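Local coordinates for protein MaoC-like dehydratase (Phytophthora Capsici, PDB 3KH8) that probably catalyses hydro-lyase chemistry as a hot-dog-fold relative of hydratase 2, adding water to enoyl-CoA thioesters or removing it from hydroxyacyl-CoA thioesters, at residues G95-Q98 with D99-F103; F167-N171 with G172-K176; S283-F286 with P287-I291. All blocks are in the same frame, centred on the assembly; numbering follows the deposited sequence.

Contact 1 (G95-Q98 with D99-F103)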
ATOM      1  N   GLY A  95       0.044  14.220   8.950  1.00 19.51           N
ATOM      2  CA  GLY A  95      -0.877  15.290   9.325  1.00 19.87           C
ATOM      3  C   GLY A  95      -2.287  14.921   8.890  1.00 20.01           C
ATOM      4  O   GLY A  95      -2.783  13.842   9.216  1.00 20.14           O
ATOM      5  N   GLN A  96      -2.921  15.808   8.131  1.00 20.15           N
ATOM      6  CA  GLN A  96      -4.274  15.569   7.622  1.00 20.26           C
ATOM      7  C   GLN A  96      -4.296  15.267   6.119  1.00 20.15           C
ATOM      8  O   GLN A  96      -5.364  15.230   5.499  1.00 20.00           O
ATOM      9  CB  GLN A  96      -5.185  16.764   7.924  1.00 20.37           C
ATOM     10  CG  GLN A  96      -5.654  16.853   9.371  1.00 20.93           C
ATOM     11  CD  GLN A  96      -6.801  17.834   9.544  1.00 21.77           C
ATOM     12  OE1 GLN A  96      -6.633  19.042   9.369  1.00 20.89           O
ATOM     13  NE2 GLN A  96      -7.977  17.315   9.892  1.00 21.43           N
ATOM     14  N   SER A  97      -3.121  15.045   5.533  1.00 19.77           N
ATOM     15  CA  SER A  97      -3.040  14.764   4.103  1.00 19.67           C
ATOM     16  C   SER A  97      -3.467  13.346   3.744  1.00 19.41           C
ATOM     17  O   SER A  97      -3.187  12.392   4.473  1.00 19.02           O
ATOM     18  CB  SER A  97      -1.638  15.034   3.566  1.00 19.89           C
ATOM     19  OG  SER A  97      -1.584  14.728   2.180  1.00 20.17           O
ATOM     20  N   GLN A  98      -4.148  13.222   2.607  1.00 18.95           N
ATOM     21  CA  GLN A  98      -4.483  11.923   2.041  1.00 19.05           C
ATOM     22  C   GLN A  98      -3.646  11.662   0.785  1.00 18.64           C
ATOM     23  O   GLN A  98      -3.809  10.635   0.123  1.00 18.54           O
ATOM     24  CB  GLN A  98      -5.983  11.845   1.722  1.00 19.27           C
ATOM     25  CG  GLN A  98      -6.904  11.786   2.953  1.00 20.90           C
ATOM     26  CD  GLN A  98      -6.688  10.543   3.833  1.00 23.56           C
ATOM     27  OE1 GLN A  98      -6.489   9.432   3.338  1.00 25.31           O
ATOM     28  NE2 GLN A  98      -6.750  10.735   5.143  1.00 23.46           N
ATOM     29  N   ASP A  99      -2.748  12.595   0.476  1.00 18.06           N
ATOM     30  CA  ASP A  99      -1.908  12.526  -0.720  1.00 18.07           C
ATOM     31  C   ASP A  99      -0.444  12.278  -0.347  1.00 17.80           C
ATOM     32  O   ASP A  99      -0.121  12.119   0.833  1.00 17.86           O
ATOM     33  CB  ASP A  99      -2.043  13.833  -1.515  1.00 18.03           C
ATOM     34  CG  ASP A  99      -1.640  13.691  -2.983  1.00 18.60           C
ATOM     35  OD1 ASP A  99      -1.302  12.575  -3.441  1.00 16.77           O
ATOM     36  OD2 ASP A  99      -1.658  14.723  -3.687  1.00 19.57           O
ATOM     37  N   VAL A 100       0.430  12.233  -1.353  1.00 17.56           N
ATOM     38  CA  VAL A 100       1.876  12.242  -1.146  1.00 17.67           C
ATOM     39  C   VAL A 100       2.240  13.458  -0.281  1.00 17.79           C
ATOM     40  O   VAL A 100       1.754  14.570  -0.523  1.00 17.45           O
ATOM     41  CB  VAL A 100       2.639  12.271  -2.502  1.00 17.82           C
ATOM     42  CG1 VAL A 100       4.128  12.553  -2.314  1.00 17.91           C
ATOM     43  CG2 VAL A 100       2.447  10.956  -3.263  1.00 17.58           C
ATOM     44  N   VAL A 101       3.050  13.226   0.750  1.00 17.97           N
ATOM     45  CA  VAL A 101       3.545  14.298   1.615  1.00 18.41           C
ATOM     46  C   VAL A 101       5.019  14.536   1.281  1.00 18.82           C
ATOM     47  O   VAL A 101       5.879  13.756   1.696  1.00 18.95           O
ATOM     48  CB  VAL A 101       3.379  13.953   3.126  1.00 18.56           C
ATOM     49  CG1 VAL A 101       3.878  15.108   4.013  1.00 18.24           C
ATOM     50  CG2 VAL A 101       1.931  13.614   3.452  1.00 18.06           C
ATOM     51  N   PRO A 102       5.318  15.597   0.509  1.00 19.25           N
ATOM     52  CA  PRO A 102       6.717  15.884   0.180  1.00 19.82           C
ATOM     53  C   PRO A 102       7.583  16.045   1.433  1.00 20.48           C
ATOM     54  O   PRO A 102       7.161  16.670   2.407  1.00 20.20           O
ATOM     55  CB  PRO A 102       6.627  17.191  -0.617  1.00 19.87           C
ATOM     56  CG  PRO A 102       5.265  17.116  -1.257  1.00 19.21           C
ATOM     57  CD  PRO A 102       4.399  16.531  -0.173  1.00 19.35           C
ATOM     58  N   PHE A 103       8.772  15.451   1.400  1.00 21.55           N
ATOM     59  CA  PHE A 103       9.660  15.404   2.559  1.00 22.80           C
ATOM     60  C   PHE A 103      10.570  16.636   2.594  1.00 23.64           C
ATOM     61  O   PHE A 103      11.113  17.022   1.559  1.00 23.39           O
ATOM     62  CB  PHE A 103      10.505  14.120   2.531  1.00 22.82           C
ATOM     63  CG  PHE A 103      11.311  13.894   3.785  1.00 23.31           C
ATOM     64  CD1 PHE A 103      10.762  13.209   4.869  1.00 23.53           C
ATOM     65  CD2 PHE A 103      12.616  14.371   3.884  1.00 23.43           C
ATOM     66  CE1 PHE A 103      11.502  13.008   6.034  1.00 24.65           C
ATOM     67  CE2 PHE A 103      13.363  14.178   5.042  1.00 23.99           C
ATOM     68  CZ  PHE A 103      12.807  13.495   6.121  1.00 24.24           C
TER
HETATM   69  O   HOH W   1      -1.122  10.928   2.921  1.00 15.26           O
HETATM   70  O   HOH W   2       0.192  16.218   0.947  1.00 18.16           O

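Contact 2 (F167-N171 with G172-K176)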
ATOM      1  N   PHE A 167      -0.456  12.977  21.262  1.00 24.52           N
ATOM      2  CA  PHE A 167      -1.723  12.934  20.538  1.00 24.85           C
ATOM      3  C   PHE A 167      -2.889  12.739  21.488  1.00 25.47           C
ATOM      4  O   PHE A 167      -2.821  11.939  22.426  1.00 25.20           O
ATOM      5  CB  PHE A 167      -1.730  11.838  19.468  1.00 24.44           C
ATOM      6  CG  PHE A 167      -0.900  12.163  18.264  1.00 24.00           C
ATOM      7  CD1 PHE A 167      -1.272  13.196  17.401  1.00 22.95           C
ATOM      8  CD2 PHE A 167       0.257  11.440  17.990  1.00 22.82           C
ATOM      9  CE1 PHE A 167      -0.504  13.502  16.289  1.00 22.61           C
ATOM     10  CE2 PHE A 167       1.030  11.736  16.875  1.00 22.66           C
ATOM     11  CZ  PHE A 167       0.650  12.771  16.023  1.00 23.19           C
ATOM     12  N   GLU A 168      -3.959  13.483  21.227  1.00 26.40           N
ATOM     13  CA  GLU A 168      -5.164  13.456  22.042  1.00 27.58           C
ATOM     14  C   GLU A 168      -6.401  13.733  21.189  1.00 28.12           C
ATOM     15  O   GLU A 168      -6.305  14.334  20.118  1.00 27.87           O
ATOM     16  CB  GLU A 168      -5.061  14.496  23.168  1.00 27.66           C
ATOM     17  CG  GLU A 168      -4.705  15.904  22.680  1.00 28.91           C
ATOM     18  CD  GLU A 168      -4.581  16.923  23.799  1.00 30.52           C
ATOM     19  OE1 GLU A 168      -4.204  16.550  24.931  1.00 31.67           O
ATOM     20  OE2 GLU A 168      -4.852  18.109  23.537  1.00 31.62           O
ATOM     21  N   ASP A 169      -7.556  13.272  21.660  1.00 29.11           N
ATOM     22  CA  ASP A 169      -8.838  13.731  21.122  1.00 29.94           C
ATOM     23  C   ASP A 169      -9.653  14.385  22.237  1.00 30.37           C
ATOM     24  O   ASP A 169      -9.108  14.697  23.299  1.00 30.38           O
ATOM     25  CB  ASP A 169      -9.606  12.597  20.425  1.00 30.07           C
ATOM     26  CG  ASP A 169      -9.850  11.392  21.322  1.00 30.95           C
ATOM     27  OD1 ASP A 169      -9.753  11.509  22.565  1.00 31.74           O
ATOM     28  OD2 ASP A 169     -10.149  10.312  20.770  1.00 31.87           O
ATOM     29  N   GLY A 170     -10.946  14.594  21.992  1.00 30.88           N
ATOM     30  CA  GLY A 170     -11.849  15.178  22.985  1.00 31.21           C
ATOM     31  C   GLY A 170     -11.976  14.375  24.271  1.00 31.36           C
ATOM     32  O   GLY A 170     -12.371  14.916  25.303  1.00 31.63           O
ATOM     33  N   ASN A 171     -11.640  13.088  24.208  1.00 31.34           N
ATOM     34  CA  ASN A 171     -11.699  12.201  25.372  1.00 31.26           C
ATOM     35  C   ASN A 171     -10.376  12.065  26.137  1.00 30.88           C
ATOM     36  O   ASN A 171     -10.281  11.290  27.093  1.00 31.06           O
ATOM     37  CB  ASN A 171     -12.227  10.825  24.962  1.00 31.58           C
ATOM     38  CG  ASN A 171     -13.720  10.834  24.690  1.00 32.50           C
ATOM     39  OD1 ASN A 171     -14.522  11.172  25.565  1.00 33.71           O
ATOM     40  ND2 ASN A 171     -14.103  10.453  23.477  1.00 32.97           N
ATOM     41  N   GLY A 172      -9.362  12.814  25.713  1.00 30.19           N
ATOM     42  CA  GLY A 172      -8.078  12.826  26.407  1.00 29.27           C
ATOM     43  C   GLY A 172      -6.925  12.244  25.604  1.00 28.45           C
ATOM     44  O   GLY A 172      -7.062  12.009  24.405  1.00 28.46           O
ATOM     45  N   PRO A 173      -5.779  12.002  26.271  1.00 27.78           N
ATOM     46  CA  PRO A 173      -4.550  11.519  25.626  1.00 27.07           C
ATOM     47  C   PRO A 173      -4.738  10.152  24.968  1.00 26.15           C
ATOM     48  O   PRO A 173      -5.456   9.306  25.501  1.00 25.99           O
ATOM     49  CB  PRO A 173      -3.559  11.408  26.795  1.00 27.17           C
ATOM     50  CG  PRO A 173      -4.125  12.281  27.878  1.00 27.64           C
ATOM     51  CD  PRO A 173      -5.610  12.154  27.727  1.00 27.78           C
ATOM     52  N   VAL A 174      -4.115   9.948  23.810  1.00 25.34           N
ATOM     53  CA  VAL A 174      -4.150   8.633  23.156  1.00 24.58           C
ATOM     54  C   VAL A 174      -2.751   8.022  22.992  1.00 23.92           C
ATOM     55  O   VAL A 174      -2.573   6.823  23.198  1.00 23.70           O
ATOM     56  CB  VAL A 174      -4.960   8.615  21.805  1.00 24.78           C
ATOM     57  CG1 VAL A 174      -6.301   9.338  21.948  1.00 24.81           C
ATOM     58  CG2 VAL A 174      -4.163   9.202  20.654  1.00 25.08           C
ATOM     59  N   ALA A 175      -1.768   8.851  22.633  1.00 23.22           N
ATOM     60  CA  ALA A 175      -0.390   8.384  22.440  1.00 22.75           C
ATOM     61  C   ALA A 175       0.653   9.456  22.722  1.00 22.49           C
ATOM     62  O   ALA A 175       0.437  10.645  22.461  1.00 22.40           O
ATOM     63  CB  ALA A 175      -0.197   7.809  21.029  1.00 22.65           C
ATOM     64  N   LYS A 176       1.792   9.015  23.252  1.00 22.18           N
ATOM     65  CA  LYS A 176       2.940   9.879  23.475  1.00 22.00           C
ATOM     66  C   LYS A 176       4.150   9.298  22.746  1.00 21.51           C
ATOM     67  O   LYS A 176       4.524   8.139  22.961  1.00 21.11           O
ATOM     68  CB  LYS A 176       3.213  10.020  24.974  1.00 22.12           C
ATOM     69  CG  LYS A 176       4.371  10.942  25.333  1.00 23.74           C
ATOM     70  CD  LYS A 176       4.544  11.004  26.842  1.00 26.05           C
ATOM     71  CE  LYS A 176       5.861  11.652  27.215  1.00 27.94           C
ATOM     72  NZ  LYS A 176       6.170  11.472  28.662  1.00 29.51           N
TER

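Contact 3 (S283-F286 with P287-I291)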
ATOM      1  N   SER A 283      22.079   0.442  13.021  1.00 18.84           N
ATOM      2  CA  SER A 283      22.667   0.328  11.684  1.00 18.78           C
ATOM      3  C   SER A 283      21.562   0.175  10.634  1.00 18.56           C
ATOM      4  O   SER A 283      20.430  -0.175  10.982  1.00 18.33           O
ATOM      5  CB  SER A 283      23.664  -0.839  11.617  1.00 18.76           C
ATOM      6  OG  SER A 283      22.999  -2.088  11.586  1.00 19.99           O
ATOM      7  N   PRO A 284      21.880   0.446   9.352  1.00 18.47           N
ATOM      8  CA  PRO A 284      20.807   0.442   8.364  1.00 18.41           C
ATOM      9  C   PRO A 284      20.403  -0.945   7.878  1.00 18.24           C
ATOM     10  O   PRO A 284      21.193  -1.892   7.932  1.00 17.90           O
ATOM     11  CB  PRO A 284      21.387   1.271   7.214  1.00 18.52           C
ATOM     12  CG  PRO A 284      22.854   1.087   7.321  1.00 18.82           C
ATOM     13  CD  PRO A 284      23.151   0.939   8.785  1.00 18.39           C
ATOM     14  N   CYS A 285      19.161  -1.035   7.414  1.00 18.25           N
ATOM     15  CA  CYS A 285      18.607  -2.234   6.807  1.00 18.58           C
ATOM     16  C   CYS A 285      18.344  -1.951   5.328  1.00 18.47           C
ATOM     17  O   CYS A 285      17.980  -0.836   4.958  1.00 18.10           O
ATOM     18  CB  CYS A 285      17.302  -2.606   7.511  1.00 18.30           C
ATOM     19  SG  CYS A 285      16.504  -4.110   6.928  1.00 20.64           S
ATOM     20  N   PHE A 286      18.534  -2.959   4.485  1.00 18.59           N
ATOM     21  CA  PHE A 286      18.243  -2.812   3.066  1.00 18.94           C
ATOM     22  C   PHE A 286      16.988  -3.594   2.704  1.00 18.50           C
ATOM     23  O   PHE A 286      16.832  -4.747   3.122  1.00 18.48           O
ATOM     24  CB  PHE A 286      19.443  -3.239   2.210  1.00 19.28           C
ATOM     25  CG  PHE A 286      20.692  -2.461   2.507  1.00 21.10           C
ATOM     26  CD1 PHE A 286      20.860  -1.173   2.004  1.00 21.90           C
ATOM     27  CD2 PHE A 286      21.693  -3.005   3.309  1.00 21.82           C
ATOM     28  CE1 PHE A 286      22.008  -0.445   2.286  1.00 22.83           C
ATOM     29  CE2 PHE A 286      22.845  -2.285   3.595  1.00 23.02           C
ATOM     30  CZ  PHE A 286      23.003  -0.997   3.083  1.00 23.07           C
ATOM     31  N   PRO A 287      16.074  -2.965   1.941  1.00 18.36           N
ATOM     32  CA  PRO A 287      14.858  -3.678   1.548  1.00 17.93           C
ATOM     33  C   PRO A 287      15.232  -4.972   0.838  1.00 17.68           C
ATOM     34  O   PRO A 287      16.119  -4.971  -0.020  1.00 17.41           O
ATOM     35  CB  PRO A 287      14.171  -2.709   0.575  1.00 18.16           C
ATOM     36  CG  PRO A 287      14.793  -1.380   0.823  1.00 18.54           C
ATOM     37  CD  PRO A 287      16.195  -1.659   1.268  1.00 18.25           C
ATOM     38  N   GLY A 288      14.586  -6.069   1.216  1.00 17.33           N
ATOM     39  CA  GLY A 288      14.948  -7.385   0.696  1.00 17.16           C
ATOM     40  C   GLY A 288      15.640  -8.265   1.721  1.00 17.17           C
ATOM     41  O   GLY A 288      15.668  -9.487   1.579  1.00 17.22           O
ATOM     42  N   GLU A 289      16.196  -7.644   2.759  1.00 17.01           N
ATOM     43  CA  GLU A 289      16.879  -8.381   3.816  1.00 16.96           C
ATOM     44  C   GLU A 289      15.893  -8.971   4.819  1.00 16.96           C
ATOM     45  O   GLU A 289      14.762  -8.475   4.965  1.00 16.66           O
ATOM     46  CB  GLU A 289      17.917  -7.491   4.515  1.00 17.12           C
ATOM     47  CG  GLU A 289      19.069  -7.079   3.596  1.00 17.54           C
ATOM     48  CD  GLU A 289      20.207  -6.387   4.327  1.00 18.58           C
ATOM     49  OE1 GLU A 289      19.950  -5.484   5.152  1.00 17.58           O
ATOM     50  OE2 GLU A 289      21.368  -6.750   4.062  1.00 18.95           O
ATOM     51  N   THR A 290      16.324 -10.037   5.493  1.00 16.42           N
ATOM     52  CA  THR A 290      15.508 -10.719   6.492  1.00 16.49           C
ATOM     53  C   THR A 290      15.741 -10.117   7.875  1.00 16.32           C
ATOM     54  O   THR A 290      16.882 -10.056   8.353  1.00 16.36           O
ATOM     55  CB  THR A 290      15.806 -12.238   6.520  1.00 16.42           C
ATOM     56  OG1 THR A 290      15.624 -12.779   5.205  1.00 16.51           O
ATOM     57  CG2 THR A 290      14.881 -12.967   7.495  1.00 16.89           C
ATOM     58  N   ILE A 291      14.659  -9.670   8.507  1.00 15.96           N
ATOM     59  CA  ILE A 291      14.733  -9.081   9.842  1.00 16.10           C
ATOM     60  C   ILE A 291      14.348 -10.106  10.901  1.00 16.34           C
ATOM     61  O   ILE A 291      13.202 -10.570  10.941  1.00 16.23           O
ATOM     62  CB  ILE A 291      13.846  -7.817   9.981  1.00 16.01           C
ATOM     63  CG1 ILE A 291      14.339  -6.707   9.041  1.00 16.21           C
ATOM     64  CG2 ILE A 291      13.822  -7.332  11.446  1.00 15.39           C
ATOM     65  CD1 ILE A 291      13.427  -5.462   8.984  1.00 15.62           C
TER

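Contact 1 (G95-Q98 with D99-F103)
The flat group here is the carboxylate of Asp99, and it leads away from Ser97. The nearest side-chain approach is Ser97 OG to Asp99 CB, 3.8 Å. The carboxylate OD1 takes a weak bond from Val100 N and a second from the backbone N of Arg57 of the second subunit. The motif is an ST turn in the loop between helices 91-94 and 106-109. Ser97 OG is anti to its own N (chi1 179°). This places it within bonding distance of the amide two residues on, and Asp99 N donates to it at 3.0 Å with an angle of 155°. One water lies 2.6 Å from Ser97 OG and donates to Val100 O, so the hydroxyl is linked to two points of the following chain. Another water bridges the backbone, giving a 2.6 Å bond to Asp99 O and a weak one to Ser97 O, which Lys94 also reaches. The turn is part of the dimer interface, where Gln98 O accepts from the Arg57 side chain of the second subunit. Val101 packs against the serine: its CG2 comes within 3.8 Å of Ser97 CB.

Contact 2 (F167-N171 with G172-K176)
In Asp169, which packs against Gly172 and Val174, CG sits between the backbone N and the carbonyl carbon (chi1 56°), folding the carboxylate back over the turn. In Val174, CG1 is anti to the carbonyl carbon (chi1 -46°). This puts CG2 between N and the carbonyl carbon, 3.8 Å from Phe167 CB. The motif is a beta hairpin between strands 158-169 and 172-184, closed by a type I turn from Asp169 to Gly172. Two bonds seal its end. Asp169 N donates to Gly172 O, and Gly172 N returns a bond to Asp169 O, both at 3.1 Å. Gly172 has a positive phi, a conformation that glycine adopts readily. Further on, Val174 and Ala175 both face Phe167, a classic beta bulge. Phe167 O accepts from Val174 N at 2.7 Å and, more loosely, from Ala175 N at 3.3 Å. The two donors share this one oxygen and reach it from the same face of its plane. Phe167 N completes the pair with a nearly straight bond to Ala175 O. The Phe167 ring leads away from the partner strand to pack on Tyr50 and Leu91. The side chains of Asp169 and Val174 cross at about a right angle, with Asp169 OD1 4.1 Å from Val174 CG1. Asn171 N donates to OD1 at 3.0 Å from above the carboxylate plane, making an Asx turn. OD1 also forms a salt bridge with Arg134, so one oxygen serves both turn and neighbouring loop. This charge pairing would be expected to favour the ionised form of Asp169.

Contact 3 (S283-F286 with P287-I291)
Phe286 and Glu289 lie side by side and point the same way, with ring and carboxylate planes 69° apart. The carboxylate is at the edge of the ring: Glu289 CD lies in the ring plane, and OE1 is 3.5 Å from Phe286 CD2. The two residues are the ends of a type II turn that leads into strand 290-297 of the MaoC-like hot dog domain. Glu289 N closes the turn by donating to Phe286 O at 3.0 Å. Gly288 holds the third position with a positive phi, which suits glycine. Glu289 CG is anti to its carbonyl carbon (chi1 -66°) and the chain runs on extended. That carries OE1 back across the turn, where Phe286 N donates to it at 3.0 Å and 165°, meeting the oxygen from above the carboxylate plane. Backbone and side chain thus each supply one bond between the same two residues. Cys285 and Ile291 add a small apolar contact, with Cys285 SG 3.9 Å from Ile291 CD1, next to Ile316 and Ser254. The ring of Phe286 also takes a cation-pi contact from Lys245. Glu289 OE2 is engaged by a salt bridge to Arg312, which also donates to Pro284 O. With an amide on OE1 and a guanidinium on OE2, both carboxylate oxygens are bound, and Glu289 is probably ionised.

The contacts follow in series along the chain. Contacts 1 and 2 both lie in the hydratase 2 N-terminal part, and contact 3 in the MaoC-like part. The centres of contacts 1 and 2 are about 22 Å apart, those of contacts 1 and 3 about 25 Å. Phe167 of contact 2 packs on helix 91-94, directly before contact 1. Contacts 2 and 3 have centres about 33 Å apart, on opposite sides of the chain's centre, yet strands 158-169, 172-184 and 290-297 belong to one antiparallel sheet. Contact 1 alone touches the second subunit. One turn thus sits at the dimer interface, one at a hairpin tip and one at the start of a MaoC-like strand.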